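PDB 5XFM: alpha-glucosidase, which probably hydrolyses terminal beta-L-arabinopyranosides and alpha-galactosides, as a bifunctional, calcium-containing member of glycoside hydrolase family 97. Local coordinates for residues E488-R500 with R508-V520. The protein carries 1 engineered substitution. Sequence-based numbering, arbitrary orientation.
Sequences EFGGCLLNKRLNR and RRTTDVFQLATTV. Engineered in segment 488-500: L493 (natural residue Phe).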
ATOM      1  N   GLU A 488       6.777  -1.202  -1.875  1.00 14.23           N
ATOM      2  CA  GLU A 488       8.178  -1.460  -2.206  1.00 21.16           C
ATOM      3  C   GLU A 488       8.254  -2.658  -3.136  1.00 21.41           C
ATOM      4  O   GLU A 488       8.415  -3.797  -2.692  1.00 22.03           O
ATOM      5  CB  GLU A 488       9.007  -1.713  -0.945  1.00 15.47           C
ATOM      6  CG  GLU A 488      10.123  -0.705  -0.749  1.00 25.97           C
ATOM      7  CD  GLU A 488      11.373  -1.028  -1.570  1.00 36.47           C
ATOM      8  OE1 GLU A 488      11.629  -2.219  -1.841  1.00 33.34           O
ATOM      9  OE2 GLU A 488      12.092  -0.087  -1.966  1.00 53.20           O
ATOM     10  N   PHE A 489       8.119  -2.396  -4.430  1.00 21.25           N
ATOM     11  CA  PHE A 489       7.898  -3.459  -5.406  1.00 21.03           C
ATOM     12  C   PHE A 489       9.202  -4.055  -5.945  1.00 18.29           C
ATOM     13  O   PHE A 489       9.246  -5.226  -6.320  1.00 25.79           O
ATOM     14  CB  PHE A 489       7.039  -2.927  -6.562  1.00 25.31           C
ATOM     15  CG  PHE A 489       6.663  -3.973  -7.572  1.00 19.64           C
ATOM     16  CD1 PHE A 489       5.586  -4.815  -7.350  1.00 21.03           C
ATOM     17  CD2 PHE A 489       7.389  -4.115  -8.745  1.00 23.94           C
ATOM     18  CE1 PHE A 489       5.236  -5.785  -8.278  1.00 22.47           C
ATOM     19  CE2 PHE A 489       7.047  -5.080  -9.676  1.00 25.52           C
ATOM     20  CZ  PHE A 489       5.965  -5.915  -9.442  1.00 22.80           C
ATOM     21  N   GLY A 490      10.263  -3.256  -5.983  1.00 22.49           N
ATOM     22  CA  GLY A 490      11.528  -3.706  -6.545  1.00 21.73           C
ATOM     23  C   GLY A 490      11.485  -3.836  -8.060  1.00 21.47           C
ATOM     24  O   GLY A 490      12.115  -4.720  -8.645  1.00 24.88           O
ATOM     25  N   GLY A 491      10.738  -2.941  -8.694  1.00 25.07           N
ATOM     26  CA  GLY A 491      10.518  -2.979 -10.128  1.00 26.49           C
ATOM     27  C   GLY A 491      11.643  -2.449 -11.000  1.00 27.53           C
ATOM     28  O   GLY A 491      12.757  -2.195 -10.533  1.00 26.60           O
ATOM     29  N   CYS A 492      11.327  -2.302 -12.285  1.00 29.37           N
ATOM     30  CA  CYS A 492      12.264  -1.884 -13.327  1.00 31.35           C
ATOM     31  C   CYS A 492      13.354  -2.923 -13.543  1.00 28.85           C
ATOM     32  O   CYS A 492      14.492  -2.752 -13.106  1.00 31.68           O
ATOM     33  CB  CYS A 492      12.897  -0.527 -13.028  1.00 26.87           C
ATOM     34  SG  CYS A 492      13.736   0.172 -14.478  1.00 33.36           S
ATOM     35  N   LEU A 493      12.981  -4.008 -14.207  1.00 25.49           N
ATOM     36  CA  LEU A 493      13.933  -5.024 -14.624  1.00 30.05           C
ATOM     37  C   LEU A 493      14.340  -4.743 -16.059  1.00 28.29           C
ATOM     38  O   LEU A 493      13.532  -4.875 -16.977  1.00 27.92           O
ATOM     39  CB  LEU A 493      13.332  -6.427 -14.498  1.00 25.01           C
ATOM     40  CG  LEU A 493      13.194  -6.976 -13.077  1.00 28.64           C
ATOM     41  CD1 LEU A 493      11.863  -7.674 -12.887  1.00 22.95           C
ATOM     42  CD2 LEU A 493      14.336  -7.924 -12.771  1.00 28.54           C
ATOM     43  N   LEU A 494      15.591  -4.347 -16.257  1.00 22.00           N
ATOM     44  CA  LEU A 494      16.052  -4.019 -17.594  1.00 27.35           C
ATOM     45  C   LEU A 494      16.801  -5.204 -18.200  1.00 25.67           C
ATOM     46  O   LEU A 494      17.031  -5.249 -19.405  1.00 27.15           O
ATOM     47  CB  LEU A 494      16.913  -2.756 -17.569  1.00 28.20           C
ATOM     48  CG  LEU A 494      16.092  -1.498 -17.263  1.00 28.57           C
ATOM     49  CD1 LEU A 494      16.946  -0.244 -17.267  1.00 30.14           C
ATOM     50  CD2 LEU A 494      14.966  -1.362 -18.277  1.00 29.47           C
ATOM     51  N   ASN A 495      17.152  -6.173 -17.357  1.00 26.18           N
ATOM     52  CA  ASN A 495      17.572  -7.493 -17.821  1.00 27.57           C
ATOM     53  C   ASN A 495      16.487  -8.157 -18.673  1.00 26.99           C
ATOM     54  O   ASN A 495      15.299  -7.985 -18.409  1.00 21.34           O
ATOM     55  CB  ASN A 495      17.913  -8.388 -16.625  1.00 23.43           C
ATOM     56  CG  ASN A 495      19.389  -8.368 -16.272  1.00 23.84           C
ATOM     57  OD1 ASN A 495      20.105  -7.413 -16.574  1.00 26.66           O
ATOM     58  ND2 ASN A 495      19.841  -9.409 -15.590  1.00 23.79           N
ATOM     59  N   LYS A 496      16.891  -8.911 -19.691  1.00 28.59           N
ATOM     60  CA  LYS A 496      15.930  -9.665 -20.492  1.00 21.90           C
ATOM     61  C   LYS A 496      15.728 -11.046 -19.906  1.00 23.11           C
ATOM     62  O   LYS A 496      14.661 -11.647 -20.039  1.00 23.78           O
ATOM     63  CB  LYS A 496      16.384  -9.792 -21.940  1.00 23.05           C
ATOM     64  CG  LYS A 496      16.449  -8.500 -22.713  1.00 37.95           C
ATOM     65  CD  LYS A 496      17.197  -8.718 -24.017  1.00 42.64           C
ATOM     66  CE  LYS A 496      17.381  -7.422 -24.775  1.00 46.50           C
ATOM     67  NZ  LYS A 496      16.100  -7.028 -25.428  1.00 47.31           N
ATOM     68  N   ARG A 497      16.772 -11.555 -19.266  1.00 24.95           N
ATOM     69  CA  ARG A 497      16.688 -12.842 -18.609  1.00 19.35           C
ATOM     70  C   ARG A 497      17.011 -12.669 -17.135  1.00 24.28           C
ATOM     71  O   ARG A 497      18.038 -12.080 -16.773  1.00 23.11           O
ATOM     72  CB  ARG A 497      17.635 -13.848 -19.266  1.00 20.76           C
ATOM     73  CG  ARG A 497      17.302 -14.131 -20.722  1.00 22.92           C
ATOM     74  CD  ARG A 497      15.924 -14.760 -20.869  1.00 17.88           C
ATOM     75  NE  ARG A 497      15.827 -16.045 -20.182  1.00 23.07           N
ATOM     76  CZ  ARG A 497      16.244 -17.197 -20.697  1.00 25.26           C
ATOM     77  NH1 ARG A 497      16.798 -17.222 -21.905  1.00 16.74           N
ATOM     78  NH2 ARG A 497      16.108 -18.324 -20.007  1.00 21.15           N
ATOM     79  N   LEU A 498      16.145 -13.203 -16.283  1.00 22.94           N
ATOM     80  CA  LEU A 498      16.189 -12.864 -14.866  1.00 26.83           C
ATOM     81  C   LEU A 498      17.111 -13.769 -14.077  1.00 21.14           C
ATOM     82  O   LEU A 498      16.668 -14.518 -13.199  1.00 19.57           O
ATOM     83  CB  LEU A 498      14.782 -12.880 -14.258  1.00 21.57           C
ATOM     84  CG  LEU A 498      14.008 -11.561 -14.363  1.00 23.77           C
ATOM     85  CD1 LEU A 498      14.063 -10.963 -15.761  1.00 22.78           C
ATOM     86  CD2 LEU A 498      12.557 -11.722 -13.893  1.00 21.33           C
ATOM     87  N   ASN A 499      18.396 -13.689 -14.411  1.00 21.97           N
ATOM     88  CA  ASN A 499      19.464 -14.328 -13.647  1.00 22.53           C
ATOM     89  C   ASN A 499      20.717 -13.450 -13.710  1.00 24.85           C
ATOM     90  O   ASN A 499      20.696 -12.382 -14.323  1.00 24.55           O
ATOM     91  CB  ASN A 499      19.734 -15.745 -14.166  1.00 24.54           C
ATOM     92  CG  ASN A 499      20.459 -15.769 -15.503  1.00 23.17           C
ATOM     93  OD1 ASN A 499      20.536 -14.766 -16.212  1.00 25.83           O
ATOM     94  ND2 ASN A 499      20.951 -16.943 -15.874  1.00 26.83           N
ATOM     95  N   ARG A 500      21.800 -13.883 -13.072  1.00 28.13           N
ATOM     96  CA  ARG A 500      22.986 -13.035 -12.946  1.00 23.82           C
ATOM     97  C   ARG A 500      23.664 -12.698 -14.278  1.00 24.61           C
ATOM     98  O   ARG A 500      24.066 -11.554 -14.497  1.00 23.74           O
ATOM     99  CB  ARG A 500      24.002 -13.678 -12.005  1.00 21.40           C
ATOM    100  CG  ARG A 500      25.260 -12.851 -11.812  1.00 22.91           C
ATOM    101  CD  ARG A 500      25.986 -13.249 -10.541  1.00 18.58           C
ATOM    102  NE  ARG A 500      27.255 -12.546 -10.395  1.00 20.34           N
ATOM    103  CZ  ARG A 500      27.934 -12.475  -9.254  1.00 25.87           C
ATOM    104  NH1 ARG A 500      27.450 -13.056  -8.160  1.00 20.59           N
ATOM    105  NH2 ARG A 500      29.087 -11.816  -9.202  1.00 21.16           N
ATOM    106  N   ARG A 508      11.518 -11.841 -19.167  1.00 20.65           N
ATOM    107  CA  ARG A 508      10.661 -10.666 -19.138  1.00 25.33           C
ATOM    108  C   ARG A 508       9.784 -10.607 -20.385  1.00 28.85           C
ATOM    109  O   ARG A 508      10.267 -10.828 -21.491  1.00 26.28           O
ATOM    110  CB  ARG A 508      11.488  -9.388 -19.027  1.00 26.22           C
ATOM    111  CG  ARG A 508      10.651  -8.116 -19.155  1.00 28.46           C
ATOM    112  CD  ARG A 508      11.440  -6.860 -18.815  1.00 26.25           C
ATOM    113  NE  ARG A 508      12.777  -6.826 -19.407  1.00 25.97           N
ATOM    114  CZ  ARG A 508      13.197  -5.885 -20.248  1.00 28.24           C
ATOM    115  NH1 ARG A 508      12.379  -4.909 -20.608  1.00 32.26           N
ATOM    116  NH2 ARG A 508      14.435  -5.917 -20.728  1.00 31.38           N
ATOM    117  N   ARG A 509       8.499 -10.309 -20.193  1.00 27.23           N
ATOM    118  CA  ARG A 509       7.535 -10.262 -21.290  1.00 28.10           C
ATOM    119  C   ARG A 509       7.196  -8.845 -21.720  1.00 28.94           C
ATOM    120  O   ARG A 509       6.549  -8.639 -22.748  1.00 25.14           O
ATOM    121  CB  ARG A 509       6.251 -10.983 -20.891  1.00 23.89           C
ATOM    122  CG  ARG A 509       6.455 -12.440 -20.559  1.00 26.96           C
ATOM    123  CD  ARG A 509       7.076 -13.167 -21.738  1.00 24.43           C
ATOM    124  NE  ARG A 509       6.912 -14.608 -21.607  1.00 31.66           N
ATOM    125  CZ  ARG A 509       7.647 -15.510 -22.248  1.00 29.83           C
ATOM    126  NH1 ARG A 509       8.611 -15.120 -23.073  1.00 22.83           N
ATOM    127  NH2 ARG A 509       7.413 -16.803 -22.059  1.00 24.96           N
ATOM    128  N   THR A 510       7.645  -7.874 -20.931  1.00 27.82           N
ATOM    129  CA  THR A 510       7.338  -6.471 -21.172  1.00 25.75           C
ATOM    130  C   THR A 510       8.540  -5.720 -21.739  1.00 26.34           C
ATOM    131  O   THR A 510       9.665  -6.207 -21.688  1.00 24.50           O
ATOM    132  CB  THR A 510       6.885  -5.781 -19.878  1.00 29.32           C
ATOM    133  OG1 THR A 510       7.830  -6.065 -18.839  1.00 27.31           O
ATOM    134  CG2 THR A 510       5.515  -6.285 -19.455  1.00 22.63           C
ATOM    135  N   THR A 511       8.292  -4.533 -22.278  1.00 27.07           N
ATOM    136  CA  THR A 511       9.344  -3.746 -22.915  1.00 27.58           C
ATOM    137  C   THR A 511      10.128  -2.868 -21.939  1.00 32.71           C
ATOM    138  O   THR A 511       9.719  -2.665 -20.792  1.00 28.44           O
ATOM    139  CB  THR A 511       8.765  -2.864 -24.023  1.00 25.22           C
ATOM    140  OG1 THR A 511       7.885  -1.887 -23.447  1.00 25.30           O
ATOM    141  CG2 THR A 511       7.989  -3.716 -25.010  1.00 19.52           C
ATOM    142  N   ASP A 512      11.261  -2.350 -22.404  1.00 29.19           N
ATOM    143  CA  ASP A 512      12.084  -1.475 -21.586  1.00 26.46           C
ATOM    144  C   ASP A 512      11.305  -0.229 -21.185  1.00 27.08           C
ATOM    145  O   ASP A 512      11.359   0.201 -20.032  1.00 25.37           O
ATOM    146  CB  ASP A 512      13.362  -1.074 -22.328  1.00 31.57           C
ATOM    147  CG  ASP A 512      14.272  -2.254 -22.611  1.00 30.33           C
ATOM    148  OD1 ASP A 512      13.946  -3.375 -22.171  1.00 33.74           O
ATOM    149  OD2 ASP A 512      15.322  -2.057 -23.264  1.00 29.93           O
ATOM    150  N   VAL A 513      10.567   0.338 -22.130  1.00 25.76           N
ATOM    151  CA  VAL A 513       9.823   1.562 -21.856  1.00 31.27           C
ATOM    152  C   VAL A 513       8.688   1.272 -20.870  1.00 24.80           C
ATOM    153  O   VAL A 513       8.377   2.105 -20.021  1.00 26.73           O
ATOM    154  CB  VAL A 513       9.273   2.199 -23.149  1.00 27.00           C
ATOM    155  CG1 VAL A 513       8.428   3.413 -22.821  1.00 26.77           C
ATOM    156  CG2 VAL A 513      10.425   2.629 -24.041  1.00 26.07           C
ATOM    157  N   PHE A 514       8.096   0.083 -20.966  1.00 26.25           N
ATOM    158  CA  PHE A 514       7.171  -0.401 -19.938  1.00 25.59           C
ATOM    159  C   PHE A 514       7.818  -0.298 -18.555  1.00 23.31           C
ATOM    160  O   PHE A 514       7.236   0.248 -17.616  1.00 27.31           O
ATOM    161  CB  PHE A 514       6.748  -1.848 -20.222  1.00 20.44           C
ATOM    162  CG  PHE A 514       5.823  -2.437 -19.184  1.00 22.60           C
ATOM    163  CD1 PHE A 514       6.316  -2.917 -17.975  1.00 20.41           C
ATOM    164  CD2 PHE A 514       4.461  -2.539 -19.430  1.00 22.74           C
ATOM    165  CE1 PHE A 514       5.470  -3.453 -17.024  1.00 20.95           C
ATOM    166  CE2 PHE A 514       3.605  -3.082 -18.481  1.00 22.41           C
ATOM    167  CZ  PHE A 514       4.111  -3.537 -17.277  1.00 22.59           C
ATOM    168  N   GLN A 515       9.017  -0.855 -18.440  1.00 25.26           N
ATOM    169  CA  GLN A 515       9.754  -0.854 -17.181  1.00 26.93           C
ATOM    170  C   GLN A 515      10.044   0.544 -16.662  1.00 22.41           C
ATOM    171  O   GLN A 515       9.952   0.788 -15.461  1.00 28.70           O
ATOM    172  CB  GLN A 515      11.065  -1.638 -17.326  1.00 23.39           C
ATOM    173  CG  GLN A 515      10.861  -3.104 -17.643  1.00 27.21           C
ATOM    174  CD  GLN A 515      10.172  -3.825 -16.493  1.00 30.44           C
ATOM    175  OE1 GLN A 515      10.537  -3.650 -15.329  1.00 26.02           O
ATOM    176  NE2 GLN A 515       9.177  -4.643 -16.815  1.00 22.56           N
ATOM    177  N   LEU A 516      10.464   1.435 -17.557  1.00 22.63           N
ATOM    178  CA  LEU A 516      10.742   2.822 -17.205  1.00 24.44           C
ATOM    179  C   LEU A 516       9.461   3.503 -16.687  1.00 28.45           C
ATOM    180  O   LEU A 516       9.472   4.185 -15.658  1.00 22.54           O
ATOM    181  CB  LEU A 516      11.331   3.568 -18.410  1.00 25.12           C
ATOM    182  CG  LEU A 516      12.632   3.001 -19.015  1.00 28.69           C
ATOM    183  CD1 LEU A 516      13.165   3.890 -20.129  1.00 31.40           C
ATOM    184  CD2 LEU A 516      13.725   2.758 -17.974  1.00 20.38           C
ATOM    185  N   ALA A 517       8.359   3.281 -17.399  1.00 18.50           N
ATOM    186  CA  ALA A 517       7.045   3.788 -17.019  1.00 24.04           C
ATOM    187  C   ALA A 517       6.650   3.299 -15.634  1.00 26.10           C
ATOM    188  O   ALA A 517       5.979   4.002 -14.875  1.00 23.56           O
ATOM    189  CB  ALA A 517       5.997   3.366 -18.042  1.00 23.03           C
ATOM    190  N   THR A 518       7.067   2.079 -15.318  1.00 24.00           N
ATOM    191  CA  THR A 518       6.754   1.463 -14.036  1.00 30.10           C
ATOM    192  C   THR A 518       7.427   2.183 -12.849  1.00 26.56           C
ATOM    193  O   THR A 518       6.945   2.117 -11.718  1.00 22.90           O
ATOM    194  CB  THR A 518       7.159  -0.040 -14.083  1.00 29.03           C
ATOM    195  OG1 THR A 518       6.067  -0.809 -14.602  1.00 32.52           O
ATOM    196  CG2 THR A 518       7.550  -0.588 -12.722  1.00 37.62           C
ATOM    197  N   THR A 519       8.508   2.915 -13.104  1.00 24.09           N
ATOM    198  CA  THR A 519       9.137   3.701 -12.041  1.00 23.49           C
ATOM    199  C   THR A 519       8.272   4.901 -11.646  1.00 28.86           C
ATOM    200  O   THR A 519       8.394   5.445 -10.545  1.00 26.64           O
ATOM    201  CB  THR A 519      10.557   4.187 -12.441  1.00 29.36           C
ATOM    202  OG1 THR A 519      10.474   5.147 -13.504  1.00 26.21           O
ATOM    203  CG2 THR A 519      11.420   3.001 -12.877  1.00 29.70           C
ATOM    204  N   VAL A 520       7.391   5.306 -12.550  1.00 26.02           N
ATOM    205  CA  VAL A 520       6.476   6.396 -12.273  1.00 26.28           C
ATOM    206  C   VAL A 520       5.131   5.858 -11.782  1.00 30.25           C
ATOM    207  O   VAL A 520       4.496   6.444 -10.901  1.00 29.64           O
ATOM    208  CB  VAL A 520       6.284   7.275 -13.518  1.00 26.20           C
ATOM    209  CG1 VAL A 520       5.285   8.378 -13.240  1.00 27.42           C
ATOM    210  CG2 VAL A 520       7.618   7.870 -13.940  1.00 26.07           C
TER
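One face of the R508 guanidinium is overlain by the backbone of 488-500: L493 O sits 3.2 Å above its plane, toward the rim, with L494 CA beside it. T511 C and D512 N lie at the guanidinium edge, and T510 CG2 sits 3.5 Å over the centre of the F514 ring. N495 O is near the edge of the guanidinium, 2.9 Å from R508 NE but tilted 18° out of the plane, and takes a second, weak bond from NH2. R508 NH1 (2.7 Å) and NH2 both meet D512 OD1 end-on and in the guanidinium plane; with the NE bond to N495 O, this salt bridge fixes the rotation of the group. With CG anti to the backbone N (chi1 173°) and a bend at chi3, the arginine turns its NE toward the loop, while its own N donates to K496 O. A leucine in its place would probably leave N495 O without these donors and D512 without its charged mate. Next along, the main-chain N of the engineered L493 donates to Q515 OE1 (2.7 Å) from 40° above the amide's carbonyl plane, off its lone pairs; NE2 is bonded to T510 OG1 and E470. L494 CD2 slides past Q515 CB, and farther along the helix C492 CB meets T519 CG2 at 3.8 Å. T511 N-caps the helix through F514 N, and an irregular loop thus packs on the helix preceding strand 526-528 of the parallel sheet, in the TIM-barrel-clan domain of family 97.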